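Local coordinates for protein deseasin MCP-01 (Pseudoalteromonas sp., PDB 3VV3) that degrades collagen by cutting its peptide bonds, as a bacterial serine protease of the subtilisin family, at residues Ala281-Val286 and Leu293-Leu298; Ser235-Trp240 and Pro250-Leu255. All coordinates share one frame; numbering follows the deposited sequence.

In the fold
The two contacts follow each other along the chain of the catalytic domain, with 235-255 coming earlier than 281-298. Helix 269-284 starts beside interaction 2 and carries the first segment of interaction 1 at its far end. Their centres lie 23 Å apart and their nearest atoms about 13 Å, so they do not touch. Interaction 2 (235-240 with 250-255) joins the loop after strand 222-228 to the link between strands 247-250 and 254-258, close to the start of that helix, where Ser270 stands in a charge-relay arrangement with His105 and Asp50, consistent with the subtilase catalytic triad. In interaction 1 (281-286 with 293-298), helix 292-301 packs against helix 269-284.

Interaction 1 (Ala281-Val286 and Leu293-Leu298); sequences ALVLSV and LELKEL
Leu295 meets helix 269-284 with both of its methyl groups, and the contact is wholly apolar, with no hydrogen bond passing between the two segments. The closest approach is 3.6 Å, from Leu295 CD1 to Val283 CG1, and the two side chains run alongside in opposing senses. Leu295 extends with CG anti to its backbone N (chi1 -180°), which carries the forked end across to the neighbouring helix. Its other branch, CD2, lies 3.9 Å from Leu284 CD1, with the two leucine chains nearly perpendicular. Val283 divides its methyls between two partners: CG1 serves Leu295, while CG2 stands 4.1 Å from CD2 of Leu298, one helical turn further on. A compact, branched valine suits this place, since the backbones come within 7.9 Å at the CA atoms of Val283 and Leu295, whereas the longer leucines supply the reach.

The polar bonding of Ser285 lies within 281-286 and to one side of the contact. Ser285 OG donates to Leu282 O at 2.6 Å, in the carbonyl plane and on a lone pair, and the same oxygen also accepts Ser285 N at 3.0 Å. Leu282 O is thus gripped by two donors from one residue, whose OG is also hydrogen-bonded to Ser38 OG.

Helix 321-327 adds Ala324 against Val283 and Leu298, while Leu284 reaches Val168 and Leu295 reaches Leu195 on strands of the central sheet. The helices thus pack on the seven-stranded parallel sheet, whose flanking by helices is characteristic of the subtilisin alpha/beta fold.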
# COMPACT_ATOMS: atom_id res chain seq x y z
N ALA A 281 -12.88 -13.39 -15.94
CA ALA A 281 -12.19 -14.41 -16.74
C ALA A 281 -12.87 -15.78 -16.59
O ALA A 281 -13.00 -16.52 -17.57
CB ALA A 281 -10.72 -14.49 -16.37
N LEU A 282 -13.29 -16.12 -15.38
CA LEU A 282 -13.97 -17.39 -15.15
C LEU A 282 -15.29 -17.46 -15.91
O LEU A 282 -15.62 -18.49 -16.52
CB LEU A 282 -14.18 -17.65 -13.65
CG LEU A 282 -14.53 -19.11 -13.29
CD1 LEU A 282 -13.43 -20.03 -13.80
CD2 LEU A 282 -14.71 -19.28 -11.79
N VAL A 283 -16.05 -16.37 -15.88
CA VAL A 283 -17.29 -16.28 -16.64
C VAL A 283 -17.03 -16.50 -18.14
O VAL A 283 -17.77 -17.22 -18.80
CB VAL A 283 -17.98 -14.91 -16.44
CG1 VAL A 283 -19.10 -14.71 -17.45
CG2 VAL A 283 -18.52 -14.78 -15.00
N LEU A 284 -15.96 -15.90 -18.65
CA LEU A 284 -15.66 -16.01 -20.08
C LEU A 284 -15.17 -17.41 -20.45
O LEU A 284 -15.05 -17.73 -21.64
CB LEU A 284 -14.64 -14.95 -20.49
CG LEU A 284 -15.15 -13.51 -20.51
CD1 LEU A 284 -13.98 -12.53 -20.66
CD2 LEU A 284 -16.14 -13.33 -21.65
N SER A 285 -14.87 -18.23 -19.45
CA SER A 285 -14.53 -19.63 -19.74
C SER A 285 -15.80 -20.46 -19.92
O SER A 285 -15.75 -21.58 -20.43
CB SER A 285 -13.64 -20.24 -18.64
OG SER A 285 -14.40 -20.57 -17.49
N VAL A 286 -16.93 -19.89 -19.50
CA VAL A 286 -18.23 -20.55 -19.59
C VAL A 286 -19.09 -19.99 -20.73
O VAL A 286 -19.79 -20.73 -21.43
CB VAL A 286 -18.99 -20.45 -18.23
CG1 VAL A 286 -20.43 -20.91 -18.37
CG2 VAL A 286 -18.26 -21.24 -17.14
N LEU A 293 -20.45 -5.13 -21.94
CA LEU A 293 -21.47 -4.57 -21.07
C LEU A 293 -22.31 -5.66 -20.40
O LEU A 293 -22.69 -5.54 -19.24
CB LEU A 293 -22.37 -3.62 -21.86
CG LEU A 293 -23.52 -2.98 -21.07
CD1 LEU A 293 -22.98 -2.17 -19.89
CD2 LEU A 293 -24.37 -2.11 -21.98
N GLU A 294 -22.62 -6.73 -21.13
CA GLU A 294 -23.35 -7.84 -20.54
C GLU A 294 -22.55 -8.50 -19.43
O GLU A 294 -23.09 -8.84 -18.37
CB GLU A 294 -23.73 -8.88 -21.60
CG GLU A 294 -24.89 -8.47 -22.48
CD GLU A 294 -25.11 -9.41 -23.65
OE1 GLU A 294 -24.17 -10.15 -24.02
OE2 GLU A 294 -26.23 -9.38 -24.21
N LEU A 295 -21.26 -8.68 -19.68
CA LEU A 295 -20.33 -9.23 -18.69
C LEU A 295 -20.31 -8.37 -17.43
O LEU A 295 -20.42 -8.87 -16.31
CB LEU A 295 -18.93 -9.32 -19.29
CG LEU A 295 -17.84 -9.89 -18.38
CD1 LEU A 295 -18.24 -11.26 -17.85
CD2 LEU A 295 -16.50 -9.98 -19.13
N LYS A 296 -20.14 -7.06 -17.62
CA LYS A 296 -20.09 -6.13 -16.51
C LYS A 296 -21.37 -6.20 -15.69
O LYS A 296 -21.32 -6.32 -14.47
CB LYS A 296 -19.87 -4.70 -17.02
CG LYS A 296 -20.03 -3.64 -15.92
CD LYS A 296 -19.69 -2.25 -16.45
CE LYS A 296 -20.14 -1.15 -15.49
NZ LYS A 296 -19.85 0.20 -16.06
N GLU A 297 -22.51 -6.12 -16.37
CA GLU A 297 -23.80 -6.09 -15.68
C GLU A 297 -24.08 -7.42 -15.00
O GLU A 297 -24.71 -7.46 -13.94
CB GLU A 297 -24.92 -5.69 -16.64
CG GLU A 297 -24.82 -4.25 -17.12
CD GLU A 297 -26.08 -3.74 -17.80
OE1 GLU A 297 -26.83 -4.55 -18.39
OE2 GLU A 297 -26.31 -2.51 -17.75
N LEU A 298 -23.61 -8.50 -15.59
CA LEU A 298 -23.79 -9.82 -15.00
C LEU A 298 -23.02 -9.94 -13.68
O LEU A 298 -23.53 -10.47 -12.69
CB LEU A 298 -23.34 -10.91 -15.98
CG LEU A 298 -23.45 -12.35 -15.48
CD1 LEU A 298 -23.95 -13.25 -16.61
CD2 LEU A 298 -22.13 -12.83 -14.95

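Interaction 2 (Ser235-Trp240 and Pro250-Leu255); sequences SSFSQW and PGSGIL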
# COMPACT_ATOMS: atom_id res chain seq x y z
N SER A 235 -15.01 -2.61 3.59
CA SER A 235 -13.74 -2.45 4.29
C SER A 235 -13.63 -1.03 4.78
O SER A 235 -14.00 -0.11 4.07
CB SER A 235 -12.58 -2.76 3.33
OG SER A 235 -12.71 -4.06 2.80
N SER A 236 -13.13 -0.84 6.00
CA SER A 236 -13.11 0.52 6.56
C SER A 236 -12.35 1.53 5.70
O SER A 236 -12.70 2.70 5.68
CB SER A 236 -12.59 0.52 8.00
OG SER A 236 -11.39 -0.22 8.10
N PHE A 237 -11.31 1.06 5.00
CA PHE A 237 -10.52 1.92 4.13
C PHE A 237 -11.14 2.21 2.77
O PHE A 237 -10.70 3.11 2.07
CB PHE A 237 -9.12 1.33 3.92
CG PHE A 237 -9.13 -0.08 3.37
CD1 PHE A 237 -9.39 -0.31 2.03
CD2 PHE A 237 -8.89 -1.16 4.21
CE1 PHE A 237 -9.43 -1.61 1.52
CE2 PHE A 237 -8.91 -2.48 3.70
CZ PHE A 237 -9.18 -2.70 2.36
N SER A 238 -12.17 1.46 2.38
CA SER A 238 -12.64 1.53 1.00
C SER A 238 -13.31 2.84 0.62
O SER A 238 -14.13 3.36 1.36
CB SER A 238 -13.60 0.38 0.68
OG SER A 238 -13.89 0.32 -0.72
N GLN A 239 -12.98 3.35 -0.56
CA GLN A 239 -13.77 4.42 -1.15
C GLN A 239 -15.06 3.80 -1.71
O GLN A 239 -15.17 2.58 -1.83
CB GLN A 239 -12.95 5.17 -2.22
CG GLN A 239 -11.95 6.14 -1.57
CD GLN A 239 -10.87 6.65 -2.51
OE1 GLN A 239 -11.14 7.32 -3.51
NE2 GLN A 239 -9.63 6.35 -2.17
N TRP A 240 -16.04 4.64 -2.00
CA TRP A 240 -17.33 4.17 -2.52
C TRP A 240 -17.87 5.24 -3.45
O TRP A 240 -17.21 6.25 -3.68
CB TRP A 240 -18.31 3.89 -1.37
CG TRP A 240 -18.70 5.13 -0.61
CD1 TRP A 240 -19.75 5.97 -0.87
CD2 TRP A 240 -18.01 5.69 0.52
NE1 TRP A 240 -19.76 7.02 0.03
CE2 TRP A 240 -18.71 6.87 0.89
CE3 TRP A 240 -16.88 5.31 1.25
CZ2 TRP A 240 -18.30 7.66 1.97
CZ3 TRP A 240 -16.49 6.11 2.33
CH2 TRP A 240 -17.20 7.26 2.67
N PRO A 250 -13.96 -9.01 -2.02
CA PRO A 250 -13.02 -9.12 -0.91
C PRO A 250 -11.67 -8.43 -1.15
O PRO A 250 -10.97 -8.72 -2.14
CB PRO A 250 -12.82 -10.64 -0.76
CG PRO A 250 -14.11 -11.21 -1.25
CD PRO A 250 -14.49 -10.33 -2.43
N GLY A 251 -11.30 -7.53 -0.24
CA GLY A 251 -10.02 -6.85 -0.34
C GLY A 251 -9.30 -6.66 0.98
O GLY A 251 -8.19 -6.13 1.01
N SER A 252 -9.93 -7.08 2.08
CA SER A 252 -9.31 -6.96 3.41
C SER A 252 -8.59 -8.25 3.80
O SER A 252 -9.21 -9.30 3.94
CB SER A 252 -10.38 -6.66 4.48
OG SER A 252 -10.97 -5.39 4.28
N GLY A 253 -7.27 -8.16 3.97
CA GLY A 253 -6.48 -9.30 4.42
C GLY A 253 -6.45 -10.42 3.40
O GLY A 253 -6.87 -11.55 3.69
N ILE A 254 -5.96 -10.12 2.21
CA ILE A 254 -5.91 -11.10 1.13
C ILE A 254 -4.51 -11.69 0.97
O ILE A 254 -3.54 -10.97 0.66
CB ILE A 254 -6.38 -10.49 -0.22
CG1 ILE A 254 -7.77 -9.84 -0.07
CG2 ILE A 254 -6.34 -11.54 -1.34
CD1 ILE A 254 -8.86 -10.78 0.43
N LEU A 255 -4.39 -13.00 1.18
CA LEU A 255 -3.14 -13.70 0.98
C LEU A 255 -2.97 -14.04 -0.50
O LEU A 255 -3.90 -14.53 -1.13
CB LEU A 255 -3.14 -15.00 1.80
CG LEU A 255 -1.90 -15.89 1.65
CD1 LEU A 255 -0.68 -15.23 2.26
CD2 LEU A 255 -2.15 -17.25 2.28
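Ser235 and Ser252 each hold OG anti to their own carbonyl carbon, chi1 -57° and -66°, and this choice brings the two hydroxyls together at 2.6 Å from Ser235 OG to Ser252 OG. Either could be the donor in this short bond. Ser235 OG also bonds to Ser227 OG on strand 222-228, which makes a chain of three hydroxyls; serine suits such buried positions because one small group can both give and accept.

A type I beta turn from Ser235 to Ser238, closed by Ser238 N to Ser235 O at 2.9 Å, brings the Phe237 ring against Ser235, both with CB directed toward 250-255. It belongs to the loop joining strands 222-228 and 247-250, neighbouring parallel strands at one margin of the subtilase sheet.

In Phe237 the ring sits between the backbone N and the carbonyl carbon (chi1 56°), which folds it back over Ser235. Ser235 CB lies 3.5 Å above one ring face, offset toward the rim, while the far end of the ring reaches the other segment. There Gly251 O approaches the edge near the ring plane, 3.8 Å from CZ, and Ser252 OG comes obliquely to 3.6 Å from CE2. Glycine suits position 251, having no side chain to stand between its backbone and the ring edge. The second subunit packs here as well, with its Gly142 against Phe237 and its Asp141 against Ser252.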